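Local coordinates for DPS family protein (Vibrio cholerae O1 biovar El Tor, PDB 3IQ1) that probably oxidises ferrous iron and stores it as ferric iron, as in other Dps proteins, in a shell of twelve ferritin-like subunits, at residues 26-31 and 90-95; 116-121 and 146-151. All blocks are in the same frame, centred on the assembly; numbering follows the deposited sequence.

Contact 1: residues 26-31 and 90-95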
# COMPACT_ATOMS: atom_id res chain seq x y z
N LEU B 26 -0.37 33.53 -19.55
CA LEU B 26 -1.18 32.69 -18.67
C LEU B 26 -0.38 32.23 -17.45
O LEU B 26 -0.89 32.25 -16.34
CB LEU B 26 -1.74 31.50 -19.43
CG LEU B 26 -2.67 30.52 -18.68
CD1 LEU B 26 -3.96 31.15 -18.24
CD2 LEU B 26 -2.91 29.30 -19.56
N LEU B 27 0.83 31.76 -17.68
CA LEU B 27 1.75 31.30 -16.62
C LEU B 27 1.98 32.41 -15.60
O LEU B 27 1.94 32.14 -14.41
CB LEU B 27 3.06 30.83 -17.27
CG LEU B 27 4.17 30.44 -16.31
CD1 LEU B 27 3.73 29.32 -15.39
CD2 LEU B 27 5.40 30.05 -17.09
N ALA B 28 2.18 33.63 -16.06
CA ALA B 28 2.30 34.79 -15.16
C ALA B 28 1.10 34.96 -14.24
O ALA B 28 1.27 35.19 -13.03
CB ALA B 28 2.52 36.06 -15.96
N ASN B 29 -0.10 34.84 -14.81
CA ASN B 29 -1.30 34.90 -14.03
C ASN B 29 -1.35 33.76 -13.02
O ASN B 29 -1.72 33.97 -11.87
CB ASN B 29 -2.51 34.90 -14.92
CG ASN B 29 -2.75 36.29 -15.57
OD1 ASN B 29 -3.00 36.37 -16.80
ND2 ASN B 29 -2.71 37.31 -14.81
N TYR B 30 -1.05 32.54 -13.46
CA TYR B 30 -1.01 31.42 -12.52
C TYR B 30 -0.11 31.66 -11.34
O TYR B 30 -0.43 31.27 -10.20
CB TYR B 30 -0.62 30.11 -13.18
CG TYR B 30 -1.73 29.27 -13.73
CD1 TYR B 30 -2.19 29.42 -15.02
CD2 TYR B 30 -2.33 28.32 -12.95
CE1 TYR B 30 -3.20 28.65 -15.52
CE2 TYR B 30 -3.35 27.51 -13.48
CZ TYR B 30 -3.79 27.70 -14.73
OH TYR B 30 -4.83 26.90 -15.20
N GLN B 31 1.05 32.23 -11.60
CA GLN B 31 2.10 32.34 -10.59
C GLN B 31 1.65 33.36 -9.53
O GLN B 31 1.73 33.07 -8.31
CB GLN B 31 3.43 32.70 -11.26
CG GLN B 31 4.08 31.52 -11.98
CD GLN B 31 4.82 30.56 -11.06
OE1 GLN B 31 4.35 30.27 -9.95
NE2 GLN B 31 5.93 29.98 -11.55
N LYS B 90 5.42 41.86 -14.23
CA LYS B 90 5.26 42.69 -15.42
C LYS B 90 4.12 42.22 -16.31
O LYS B 90 3.43 43.04 -16.91
CB LYS B 90 6.56 42.73 -16.22
CG LYS B 90 6.58 43.73 -17.33
CD LYS B 90 7.99 43.88 -17.88
CE LYS B 90 7.99 44.52 -19.28
NZ LYS B 90 9.40 44.80 -19.72
N ALA B 91 3.95 40.92 -16.42
CA ALA B 91 3.00 40.31 -17.39
C ALA B 91 1.61 40.03 -16.85
O ALA B 91 0.67 39.94 -17.64
CB ALA B 91 3.57 38.99 -17.95
N ALA B 92 1.45 39.83 -15.55
CA ALA B 92 0.18 39.34 -15.00
C ALA B 92 -0.92 40.40 -15.00
O ALA B 92 -0.63 41.59 -14.79
CB ALA B 92 0.38 38.87 -13.60
N GLN B 93 -2.14 39.96 -15.23
CA GLN B 93 -3.35 40.74 -15.03
C GLN B 93 -3.86 40.56 -13.61
O GLN B 93 -4.31 41.47 -13.01
CB GLN B 93 -4.47 40.41 -16.04
CG GLN B 93 -5.68 41.38 -15.81
CD GLN B 93 -7.03 41.01 -16.46
OE1 GLN B 93 -7.13 40.12 -17.23
NE2 GLN B 93 -8.05 41.74 -16.11
N ILE B 94 -3.79 39.35 -13.09
CA ILE B 94 -4.19 39.12 -11.70
C ILE B 94 -3.27 39.94 -10.77
O ILE B 94 -2.04 39.92 -10.94
CB ILE B 94 -4.13 37.63 -11.32
CG1 ILE B 94 -5.17 36.86 -12.13
CG2 ILE B 94 -4.39 37.43 -9.83
CD1 ILE B 94 -5.22 35.32 -11.89
N LYS B 95 -3.86 40.69 -9.84
CA LYS B 95 -3.10 41.54 -8.93
C LYS B 95 -2.63 40.76 -7.70
O LYS B 95 -3.32 39.85 -7.22
CB LYS B 95 -3.98 42.70 -8.47
CG LYS B 95 -4.56 43.58 -9.63
CD LYS B 95 -5.66 44.56 -9.06
CE LYS B 95 -6.49 45.22 -10.11
NZ LYS B 95 -7.36 46.33 -9.53
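The flat carboxamide of Asn-29 carries its outer end to the backbone nitrogens of Gln-93 and Ile-94. Its CG lies 3.7 Å from Gln-93 N. The amide may be turned over in the model, and the identity of its two outer atoms is doubtful. The other flat group, the ring of Tyr-30, points away from the loop, into the bundle. Leu-26 O lies at the edge of that ring, in its plane. The setting is the ferritin-like four-helix bundle. Helix 85-91 is the short extra helix that Dps proteins carry in the long connection between the second and third bundle helices. Here its end and the loop after it lie on helix 13-43. The chain leaves helical geometry at Ala-92, and the backbones come close there: Asn-29 CA and Ala-92 CA are 4.8 Å apart. Small side chains permit this. Ala-28 CB meets Ala-91 CB at 3.7 Å. Ala-92 CB lies 3.8 Å from Ala-28 O and 4.2 Å from Ala-28 CB. Beyond the contact, Gln-31 bonds through NE2 to Tyr-88 OH and packs on Met-35 of a second subunit. Ile-94 follows two residues further along the loop. Its CD1 is anti to CA (chi2 178°) and reaches the helix backbone, 3.8 Å from Asn-29 O and 4.1 Å from Asn-29 CB.

Contact 2: residues 116-121 and 146-151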
# COMPACT_ATOMS: atom_id res chain seq x y z
N ILE B 116 -10.44 35.00 -14.77
CA ILE B 116 -9.35 35.42 -15.67
C ILE B 116 -8.64 34.21 -16.31
O ILE B 116 -8.46 34.16 -17.52
CB ILE B 116 -8.33 36.34 -14.94
CG1 ILE B 116 -9.00 37.71 -14.71
CG2 ILE B 116 -7.09 36.46 -15.74
CD1 ILE B 116 -8.24 38.63 -13.81
N LEU B 117 -8.27 33.22 -15.52
CA LEU B 117 -7.66 32.03 -16.09
C LEU B 117 -8.59 31.41 -17.14
O LEU B 117 -8.16 31.01 -18.22
CB LEU B 117 -7.28 31.01 -14.99
CG LEU B 117 -6.30 31.50 -13.94
CD1 LEU B 117 -5.95 30.30 -13.02
CD2 LEU B 117 -5.04 32.11 -14.58
N LEU B 118 -9.86 31.24 -16.81
CA LEU B 118 -10.77 30.58 -17.76
C LEU B 118 -10.86 31.37 -19.05
O LEU B 118 -10.84 30.79 -20.12
CB LEU B 118 -12.18 30.44 -17.16
CG LEU B 118 -12.36 29.32 -16.16
CD1 LEU B 118 -13.68 29.47 -15.44
CD2 LEU B 118 -12.25 27.93 -16.76
N HIS B 119 -11.00 32.69 -18.93
CA HIS B 119 -11.15 33.57 -20.09
C HIS B 119 -9.91 33.42 -20.97
O HIS B 119 -10.02 33.27 -22.21
CB HIS B 119 -11.32 34.98 -19.56
CG HIS B 119 -11.64 36.00 -20.58
ND1 HIS B 119 -10.67 36.63 -21.32
CD2 HIS B 119 -12.82 36.57 -20.93
CE1 HIS B 119 -11.24 37.50 -22.13
NE2 HIS B 119 -12.54 37.51 -21.89
N GLN B 120 -8.73 33.46 -20.37
CA GLN B 120 -7.45 33.39 -21.13
C GLN B 120 -7.26 32.02 -21.75
O GLN B 120 -6.84 31.89 -22.89
CB GLN B 120 -6.24 33.68 -20.28
CG GLN B 120 -5.83 35.01 -20.10
CD GLN B 120 -4.51 34.93 -19.30
OE1 GLN B 120 -4.51 34.39 -18.21
NE2 GLN B 120 -3.45 35.27 -19.90
N GLN B 121 -7.65 30.97 -21.00
CA GLN B 121 -7.55 29.60 -21.52
C GLN B 121 -8.49 29.37 -22.70
O GLN B 121 -8.09 28.72 -23.64
CB GLN B 121 -7.77 28.60 -20.39
CG GLN B 121 -6.60 28.66 -19.42
CD GLN B 121 -6.77 28.10 -18.05
OE1 GLN B 121 -5.78 27.90 -17.38
NE2 GLN B 121 -7.99 27.71 -17.65
N GLU B 146 -11.80 21.51 -15.53
CA GLU B 146 -11.53 21.38 -14.12
C GLU B 146 -11.91 22.66 -13.37
O GLU B 146 -12.51 22.64 -12.25
CB GLU B 146 -10.07 20.99 -13.86
CG GLU B 146 -9.74 19.58 -14.37
CD GLU B 146 -8.27 19.25 -14.30
OE1 GLU B 146 -7.57 19.89 -13.50
OE2 GLU B 146 -7.83 18.31 -15.02
N GLN B 147 -11.57 23.79 -13.99
CA GLN B 147 -11.72 25.06 -13.29
C GLN B 147 -13.13 25.55 -13.33
O GLN B 147 -13.59 26.22 -12.40
CB GLN B 147 -10.70 26.11 -13.75
CG GLN B 147 -9.34 25.68 -13.30
CD GLN B 147 -8.20 26.47 -13.93
OE1 GLN B 147 -8.42 27.24 -14.89
NE2 GLN B 147 -7.02 26.29 -13.43
N GLU B 148 -13.88 25.18 -14.36
CA GLU B 148 -15.32 25.45 -14.37
C GLU B 148 -16.01 24.76 -13.18
O GLU B 148 -16.78 25.38 -12.48
CB GLU B 148 -15.97 25.03 -15.68
CG GLU B 148 -15.57 25.92 -16.86
CD GLU B 148 -16.10 25.47 -18.19
OE1 GLU B 148 -16.41 24.26 -18.35
OE2 GLU B 148 -16.16 26.29 -19.14
N LYS B 149 -15.65 23.51 -12.93
CA LYS B 149 -16.20 22.73 -11.82
C LYS B 149 -15.85 23.46 -10.52
O LYS B 149 -16.72 23.64 -9.65
CB LYS B 149 -15.67 21.29 -11.83
CG LYS B 149 -16.27 20.50 -10.72
CD LYS B 149 -15.60 19.16 -10.58
CE LYS B 149 -16.08 18.47 -9.34
NZ LYS B 149 -15.52 17.03 -9.26
N LEU B 150 -14.60 23.89 -10.39
CA LEU B 150 -14.18 24.52 -9.15
C LEU B 150 -14.91 25.82 -8.95
O LEU B 150 -15.33 26.14 -7.82
CB LEU B 150 -12.67 24.75 -9.15
CG LEU B 150 -12.05 25.31 -7.86
CD1 LEU B 150 -12.53 24.59 -6.55
CD2 LEU B 150 -10.50 25.29 -7.96
N VAL B 151 -15.07 26.58 -10.03
CA VAL B 151 -15.80 27.84 -9.91
C VAL B 151 -17.24 27.61 -9.43
O VAL B 151 -17.76 28.39 -8.60
CB VAL B 151 -15.68 28.66 -11.21
CG1 VAL B 151 -16.71 29.87 -11.24
CG2 VAL B 151 -14.25 29.19 -11.37
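Gln-147 OE1 accepts a hydrogen bond of 2.8 Å from Gln-121 NE2. The N-H...O angle is 151°. The acceptor lies close to the amide plane of Gln-121, while the donor is tilted well out of the carbonyl plane of Gln-147. The two side chains cross at about a right angle, yet their amide planes are nearly parallel. Gln-147 is extended, with CD anti to CA (chi2 168°), and it points toward helix 103-131. The other amide atoms are held too. Gln-121 OE1 and Gln-147 NE2 both bond to Tyr-30 OH of helix 13-43. Three side chains from three helices thus form a closed buried polar group, and the second bonds fix which way each amide faces. Leu-117 CB lies 3.9 Å from Gln-147 OE1. Leu-118 forms the apolar half of the contact. Its CD2 rests on the aliphatic parts of two polar residues, 3.8 Å from Gln-147 CB and 3.9 Å from Glu-148 CG. Its CD1 meets Val-151 CG2 at 4.1 Å. The carboxylate of Glu-148 pairs with Arg-122 through OE2 and with Arg-73 of a third subunit through OE1. The segments belong to the last two helices of the ferritin-like bundle. The two segments run roughly antiparallel, at 152°, and their axes come within 10.4 Å. Helix 13-43 covers Leu-117, and the third subunit packs on Leu-118 and Val-151.

Overall arrangement
All four bundle helices but 49-76 supply segments to these contacts. Contact 1 joins helix 13-43 to the short helix 85-91 and its exit loop. Contact 2 pairs helices 103-131 and 134-158. The centres of the two contacts are about 14 Å apart. They come in series: contact 1 closes before contact 2 opens. Tyr-30, on segment 26-31, is the bridge. It starts on the helix of contact 1 and ends among the side chains of contact 2. One turn of helix 13-43 therefore meets the connection with the short helix through some residues and reaches the buried polar group through Tyr-30. Each contact also borders a different neighbouring subunit of the twelve-chain assembly.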